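Local coordinates for protein ketol-acid reductoisomerase (NAD(+)) (uncultured archaeon GZfos26G2, PDB 4XDY) that rearranges and reduces (S)-2-acetolactate to (R)-2,3-dihydroxy-isovalerate with magnesium and NADH, a step in branched-chain amino acid biosynthesis, at residues 11-16 / 166-171. Sequence-based numbering, arbitrary orientation.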
# COMPACT_ATOMS: atom_id res chain seq x y z
N ASP A 11 -21.69 -16.17 -17.83
CA ASP A 11 -21.12 -15.36 -18.92
C ASP A 11 -21.37 -15.82 -20.34
O ASP A 11 -20.85 -15.23 -21.25
CB ASP A 11 -19.65 -15.11 -18.72
CG ASP A 11 -18.85 -16.38 -18.70
OD1 ASP A 11 -19.25 -17.34 -19.37
OD2 ASP A 11 -17.80 -16.40 -18.05
N SER A 12 -22.25 -16.80 -20.54
CA SER A 12 -22.43 -17.37 -21.86
C SER A 12 -23.06 -16.44 -22.87
O SER A 12 -22.79 -16.60 -24.05
CB SER A 12 -23.24 -18.69 -21.74
OG SER A 12 -24.48 -18.47 -21.15
N ILE A 13 -23.82 -15.42 -22.46
CA ILE A 13 -24.30 -14.44 -23.41
C ILE A 13 -23.20 -13.82 -24.36
O ILE A 13 -23.49 -13.40 -25.49
CB ILE A 13 -25.13 -13.32 -22.77
CG1 ILE A 13 -25.94 -12.62 -23.86
CG2 ILE A 13 -24.26 -12.30 -22.00
CD1 ILE A 13 -27.00 -11.70 -23.33
N LEU A 14 -21.98 -13.69 -23.84
CA LEU A 14 -20.86 -13.07 -24.60
C LEU A 14 -20.32 -13.96 -25.71
O LEU A 14 -19.60 -13.46 -26.59
CB LEU A 14 -19.72 -12.69 -23.67
CG LEU A 14 -20.05 -11.64 -22.62
CD1 LEU A 14 -18.77 -11.26 -21.88
CD2 LEU A 14 -20.68 -10.41 -23.25
N ARG A 15 -20.66 -15.25 -25.65
CA ARG A 15 -20.38 -16.21 -26.75
C ARG A 15 -20.61 -15.66 -28.16
O ARG A 15 -19.83 -15.87 -29.03
CB ARG A 15 -21.24 -17.49 -26.56
N ASP A 16 -21.67 -14.98 -28.45
CA ASP A 16 -21.76 -14.51 -29.85
C ASP A 16 -21.85 -12.97 -29.83
O ASP A 16 -22.66 -12.35 -30.53
CB ASP A 16 -22.96 -15.14 -30.52
CG ASP A 16 -24.10 -15.28 -29.56
OD1 ASP A 16 -24.21 -14.40 -28.66
OD2 ASP A 16 -24.83 -16.29 -29.65
N ARG A 166 -28.26 -5.93 -18.16
CA ARG A 166 -27.65 -6.42 -16.93
C ARG A 166 -26.86 -7.69 -17.17
O ARG A 166 -25.79 -7.92 -16.62
CB ARG A 166 -28.71 -6.59 -15.81
CG ARG A 166 -28.21 -7.30 -14.55
CD ARG A 166 -29.34 -7.27 -13.43
NE ARG A 166 -28.93 -7.86 -12.15
CZ ARG A 166 -28.91 -9.15 -11.86
NH1 ARG A 166 -29.37 -10.05 -12.72
NH2 ARG A 166 -28.45 -9.52 -10.65
N GLU A 167 -27.47 -8.61 -17.90
CA GLU A 167 -26.84 -9.86 -18.17
C GLU A 167 -25.46 -9.70 -18.87
O GLU A 167 -24.49 -10.35 -18.53
CB GLU A 167 -27.76 -10.74 -19.07
CG GLU A 167 -27.23 -12.14 -19.12
CD GLU A 167 -28.12 -13.09 -19.96
OE1 GLU A 167 -29.11 -12.61 -20.55
OE2 GLU A 167 -27.68 -14.25 -20.07
N VAL A 168 -25.43 -8.81 -19.85
CA VAL A 168 -24.21 -8.49 -20.61
C VAL A 168 -23.16 -7.86 -19.69
O VAL A 168 -22.03 -8.33 -19.66
CB VAL A 168 -24.51 -7.55 -21.76
CG1 VAL A 168 -23.22 -7.05 -22.40
CG2 VAL A 168 -25.39 -8.30 -22.76
N ALA A 169 -23.58 -6.88 -18.91
CA ALA A 169 -22.63 -6.19 -17.95
C ALA A 169 -22.05 -7.19 -16.98
O ALA A 169 -20.84 -7.33 -16.84
CB ALA A 169 -23.32 -5.00 -17.29
N LEU A 170 -22.91 -8.02 -16.34
CA LEU A 170 -22.38 -8.96 -15.37
C LEU A 170 -21.45 -9.97 -16.04
O LEU A 170 -20.44 -10.41 -15.47
CB LEU A 170 -23.51 -9.67 -14.58
CG LEU A 170 -24.32 -8.79 -13.65
CD1 LEU A 170 -25.53 -9.56 -13.14
CD2 LEU A 170 -23.55 -8.33 -12.41
N ALA A 171 -21.84 -10.38 -17.25
CA ALA A 171 -21.12 -11.41 -17.98
C ALA A 171 -19.70 -10.90 -18.24
O ALA A 171 -18.73 -11.63 -18.09
CB ALA A 171 -21.80 -11.73 -19.26
O HOH W 1 -24.98 -15.04 -19.90
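The carboxylate of E167 lies flat beneath I13, whose CB and CD1 rest over one of its faces; CD1 comes within 3.6 Å of E167 OE1. One residue back on the helix, the guanidinium of R166 carries L170 CD1 on one face, 3.6 Å above its centre, while R166 NE is paired with E185. E167 reaches I13 because its CG is anti to the backbone N (chi1 -169°) and the chain runs on extended. OE2 accepts a hydrogen bond of 2.8 Å from a water, which in turn accepts one of 2.8 Å from I13 N, the sole polar bridge between 11-16 and 166-171. An alanine in place of E167 would probably leave this water without its carboxylate acceptor and bare one side of I13 CD1.

The remaining contacts are van der Waals packing, mostly apolar. I13 divides its branches: with CG1 anti to the backbone N (chi1 -162°) and CD1 extended beyond it (chi2 168°), CD1 meets V168 CG2 at 3.8 Å, the side chains crossing at about a right angle, while CG2 touches A171 CB at 3.7 Å. L14 approaches that methyl too, its CG 3.8 Å from A171 CB. D11 adds its CB near A171 O.

The contact joins the loop with its 3-10 turn, ahead of strand 18-22, to helix 165-175 of the Rossmann domain, away from the cofactor and metals. The chemistry implies a mainly apolar join: A171 CB sits among D11, I13 and L14, I13 CD1 between V168 and E167, and one water links the turn's backbone to the carboxylate.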